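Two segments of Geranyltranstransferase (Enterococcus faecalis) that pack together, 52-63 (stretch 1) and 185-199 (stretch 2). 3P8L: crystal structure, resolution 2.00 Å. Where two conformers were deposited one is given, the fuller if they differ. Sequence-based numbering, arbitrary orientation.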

# COMPACT_ATOMS: atom_id res chain seq x y z
N ARG A 52 4.83 -12.95 -15.12
CA ARG A 52 4.55 -13.39 -13.74
C ARG A 52 5.81 -13.87 -13.04
O ARG A 52 5.77 -14.83 -12.24
N LEU A 53 6.91 -13.22 -13.36
CA LEU A 53 8.23 -13.57 -12.88
C LEU A 53 8.32 -13.60 -11.36
O LEU A 53 8.87 -14.55 -10.79
N ARG A 54 7.74 -12.60 -10.72
CA ARG A 54 7.84 -12.48 -9.26
C ARG A 54 7.12 -13.59 -8.45
O ARG A 54 7.75 -14.23 -7.59
N PRO A 55 5.82 -13.82 -8.72
CA PRO A 55 5.16 -14.99 -8.10
C PRO A 55 5.80 -16.32 -8.52
O PRO A 55 5.86 -17.24 -7.70
N LEU A 56 6.28 -16.41 -9.76
CA LEU A 56 7.01 -17.59 -10.22
C LEU A 56 8.24 -17.85 -9.35
O LEU A 56 8.45 -18.98 -8.93
N LEU A 57 8.99 -16.80 -9.03
CA LEU A 57 10.14 -16.93 -8.11
C LEU A 57 9.77 -17.42 -6.71
O LEU A 57 10.43 -18.33 -6.20
N VAL A 58 8.71 -16.86 -6.13
CA VAL A 58 8.20 -17.30 -4.83
C VAL A 58 7.97 -18.81 -4.83
O VAL A 58 8.51 -19.52 -3.98
N LEU A 59 7.19 -19.28 -5.80
CA LEU A 59 6.76 -20.67 -5.88
C LEU A 59 7.89 -21.64 -6.25
O LEU A 59 7.97 -22.76 -5.71
N THR A 60 8.78 -21.19 -7.12
CA THR A 60 9.93 -21.99 -7.51
C THR A 60 10.84 -22.21 -6.30
O THR A 60 11.39 -23.31 -6.13
N THR A 61 10.96 -21.20 -5.45
CA THR A 61 11.83 -21.25 -4.28
C THR A 61 11.26 -22.25 -3.27
O THR A 61 12.01 -23.05 -2.72
N VAL A 62 9.94 -22.23 -3.08
CA VAL A 62 9.24 -23.20 -2.24
C VAL A 62 9.44 -24.64 -2.81
O VAL A 62 9.66 -25.59 -2.04
N ALA A 63 9.38 -24.77 -4.13
CA ALA A 63 9.60 -26.05 -4.82
C ALA A 63 11.01 -26.58 -4.61
O ALA A 63 11.19 -27.77 -4.32
N LYS A 185 14.70 -0.29 -7.56
CA LYS A 185 13.55 -0.29 -8.47
C LYS A 185 13.12 -1.71 -8.91
O LYS A 185 11.92 -1.98 -9.05
N THR A 186 14.09 -2.58 -9.13
CA THR A 186 13.86 -3.93 -9.65
C THR A 186 14.32 -5.00 -8.65
O THR A 186 13.60 -5.96 -8.38
N GLY A 187 15.51 -4.82 -8.08
CA GLY A 187 16.12 -5.80 -7.19
C GLY A 187 15.30 -6.09 -5.95
O GLY A 187 15.21 -7.25 -5.53
N ALA A 188 14.69 -5.05 -5.39
CA ALA A 188 14.04 -5.15 -4.08
C ALA A 188 12.88 -6.14 -4.03
O ALA A 188 12.81 -6.92 -3.08
N LEU A 189 12.00 -6.13 -5.04
CA LEU A 189 10.86 -7.07 -5.09
C LEU A 189 11.32 -8.49 -5.45
O LEU A 189 10.68 -9.46 -5.05
N ILE A 190 12.37 -8.59 -6.25
CA ILE A 190 13.00 -9.88 -6.60
C ILE A 190 13.57 -10.48 -5.32
O ILE A 190 13.35 -11.67 -5.05
N GLU A 191 14.25 -9.64 -4.53
CA GLU A 191 14.77 -10.06 -3.23
C GLU A 191 13.66 -10.51 -2.30
O GLU A 191 13.77 -11.58 -1.67
N PHE A 192 12.56 -9.74 -2.25
CA PHE A 192 11.40 -10.17 -1.48
C PHE A 192 10.91 -11.55 -1.93
O PHE A 192 10.57 -12.38 -1.08
N ALA A 193 10.85 -11.80 -3.24
CA ALA A 193 10.30 -13.09 -3.70
C ALA A 193 11.10 -14.28 -3.13
O ALA A 193 10.52 -15.26 -2.67
N LEU A 194 12.43 -14.16 -3.15
CA LEU A 194 13.33 -15.21 -2.63
C LEU A 194 13.27 -15.37 -1.10
O LEU A 194 13.17 -16.51 -0.59
N ILE A 195 13.31 -14.24 -0.39
CA ILE A 195 13.08 -14.17 1.05
C ILE A 195 11.78 -14.82 1.44
O ILE A 195 11.76 -15.68 2.32
N ALA A 196 10.69 -14.45 0.75
CA ALA A 196 9.39 -15.03 1.03
C ALA A 196 9.36 -16.54 0.79
O ALA A 196 8.77 -17.27 1.58
N GLY A 197 9.95 -16.98 -0.32
CA GLY A 197 10.13 -18.41 -0.59
C GLY A 197 10.80 -19.13 0.58
O GLY A 197 10.31 -20.15 1.05
N GLY A 198 11.91 -18.56 1.08
CA GLY A 198 12.59 -19.08 2.28
C GLY A 198 11.76 -19.16 3.56
O GLY A 198 11.83 -20.14 4.29
N VAL A 199 10.96 -18.12 3.80
CA VAL A 199 10.13 -18.02 4.99
C VAL A 199 8.98 -19.02 4.91
O VAL A 199 8.65 -19.71 5.90

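The two stretches are helices running in roughly the same direction, with axes 29° apart and 7.8 Å at closest approach. No direct hydrogen bond joins them; the contact is mostly apolar, with one water bridge.

Arg52 sits at the N-cap position and does not reach stretch 2. Leu53 (chi1 t, chi2 p) starts sideways, but its end comes nearer, and Leu53 CD2 lies 4.4 Å from Ile190 CD1.

Arg54 points toward stretch 2, with chi1 m and then chi2 and chi3 both t. This extended chain runs along Leu189 and Ile190: Arg54 CG is 3.9 Å from Ile190 CD1, and Arg54 CD is 4.1 Å from Leu189 CD1. Ile190 CD1 also covers one face of the guanidinium. Water 1 accepts a hydrogen bond from Arg54 NE (2.8 Å) and donates one to Thr186 O (2.8 Å), so it links the arginine to the backbone of stretch 2.

Pro55 and Leu56 point away. Leu57 (m, t) points toward the partner and meets three residues. Leu57 CD1 is 3.9 Å from Ile190 CG2, Leu57 CB is 3.8 Å from Ala193 CB, and Leu57 CD2 is 4.0 Å from Leu194 CD2.

Val58 (t) lies sideways, with Val58 CG2 3.8 Å from Ala193 CB. The small Ala193 side chain thus fits between Leu57 and Val58. The backbones come close here: Val58 CA and Gly197 CA are 4.8 Å apart.

Leu59 points away, and Thr60 is out of reach. Thr61 (m) points in. Its hydroxyl donates to its own helix, Thr61 OG1 to Leu57 O at 2.8 Å, which leaves Thr61 CG2 against Gly197 CA at 3.6 Å. A CB on Gly197 would clash with this methyl. Val62 (t) closes the contact, with Val62 CG2 3.9 Å from Gly197 O.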

# COMPACT_ATOMS: atom_id res chain seq x y z
CB ARG A 52 3.46 -14.48 -13.72
CG ARG A 52 2.16 -14.08 -14.43
CD ARG A 52 1.30 -13.26 -13.51
NE ARG A 52 -0.01 -13.02 -14.08
CZ ARG A 52 -0.56 -11.82 -14.27
NH1 ARG A 52 0.08 -10.70 -13.90
NH2 ARG A 52 -1.75 -11.75 -14.81
CB LEU A 53 9.30 -12.63 -13.45
CG LEU A 53 10.73 -12.82 -12.96
CD1 LEU A 53 11.23 -14.23 -13.29
CD2 LEU A 53 11.68 -11.77 -13.54
CB ARG A 54 7.50 -11.06 -8.79
CG ARG A 54 8.57 -10.03 -9.24
CD ARG A 54 8.00 -8.60 -9.45
NE ARG A 54 9.01 -7.78 -10.10
CZ ARG A 54 9.27 -7.77 -11.41
NH1 ARG A 54 8.55 -8.51 -12.26
NH2 ARG A 54 10.25 -7.00 -11.87
CB PRO A 55 3.71 -14.90 -8.62
CG PRO A 55 3.74 -14.02 -9.80
CD PRO A 55 4.85 -13.03 -9.51
CB LEU A 56 7.37 -17.54 -11.72
CG LEU A 56 7.97 -18.83 -12.30
CD1 LEU A 56 7.02 -20.01 -12.03
CD2 LEU A 56 8.32 -18.74 -13.80
CB LEU A 57 10.91 -15.61 -8.03
CG LEU A 57 11.80 -15.29 -9.23
CD1 LEU A 57 12.22 -13.82 -9.14
CD2 LEU A 57 13.01 -16.21 -9.29
CB VAL A 58 6.88 -16.58 -4.42
CG1 VAL A 58 6.36 -17.14 -3.10
CG2 VAL A 58 7.08 -15.08 -4.27
CB LEU A 59 5.58 -20.80 -6.84
CG LEU A 59 4.33 -20.02 -6.43
CD1 LEU A 59 3.23 -20.33 -7.39
CD2 LEU A 59 3.86 -20.30 -4.99
CB THR A 60 10.66 -21.35 -8.70
OG1 THR A 60 9.73 -21.16 -9.78
CG2 THR A 60 11.80 -22.23 -9.20
CB THR A 61 12.05 -19.83 -3.68
OG1 THR A 61 12.70 -19.02 -4.66
CG2 THR A 61 12.92 -19.87 -2.43
CB VAL A 62 7.74 -22.84 -2.09
CG1 VAL A 62 6.96 -23.91 -1.32
CG2 VAL A 62 7.58 -21.49 -1.38
CB ALA A 63 9.30 -25.94 -6.31
CB LYS A 185 13.87 0.56 -9.69
CG LYS A 185 12.72 0.84 -10.66
CD LYS A 185 13.28 1.21 -12.02
CE LYS A 185 12.30 2.01 -12.87
NZ LYS A 185 11.23 1.17 -13.48
CB THR A 186 14.60 -4.13 -11.00
OG1 THR A 186 14.17 -3.13 -11.93
CG2 THR A 186 14.37 -5.53 -11.59
CB ALA A 188 13.62 -3.76 -3.56
CB LEU A 189 9.78 -6.62 -6.11
CG LEU A 189 8.89 -5.38 -5.92
CD1 LEU A 189 7.79 -5.36 -7.00
CD2 LEU A 189 8.26 -5.32 -4.54
CB ILE A 190 14.11 -9.75 -7.69
CG1 ILE A 190 13.54 -9.14 -8.99
CG2 ILE A 190 14.78 -11.11 -8.00
CD1 ILE A 190 12.41 -9.89 -9.60
CB GLU A 191 15.67 -8.99 -2.60
CG GLU A 191 17.10 -8.99 -3.17
CD GLU A 191 17.80 -7.65 -3.01
OE1 GLU A 191 17.18 -6.72 -2.46
OE2 GLU A 191 18.97 -7.53 -3.45
CB PHE A 192 10.21 -9.19 -1.55
CG PHE A 192 8.99 -9.70 -0.84
CD1 PHE A 192 8.86 -9.54 0.54
CD2 PHE A 192 7.99 -10.40 -1.53
CE1 PHE A 192 7.74 -10.02 1.20
CE2 PHE A 192 6.89 -10.91 -0.87
CZ PHE A 192 6.77 -10.72 0.51
CB ALA A 193 10.27 -13.16 -5.21
CB LEU A 194 14.77 -14.97 -3.11
CG LEU A 194 15.21 -15.60 -4.45
CD1 LEU A 194 15.33 -17.10 -4.32
CD2 LEU A 194 14.31 -15.22 -5.64
CB ILE A 195 13.11 -12.69 1.57
CG1 ILE A 195 14.53 -12.13 1.49
CG2 ILE A 195 12.56 -12.57 3.00
CD1 ILE A 195 14.64 -10.70 1.95
CB ALA A 196 8.28 -14.34 0.24
CB VAL A 199 9.61 -16.57 5.17
CG1 VAL A 199 8.52 -16.47 6.21
CG2 VAL A 199 10.77 -15.65 5.52
O HOH W 1 11.02 -5.99 -9.34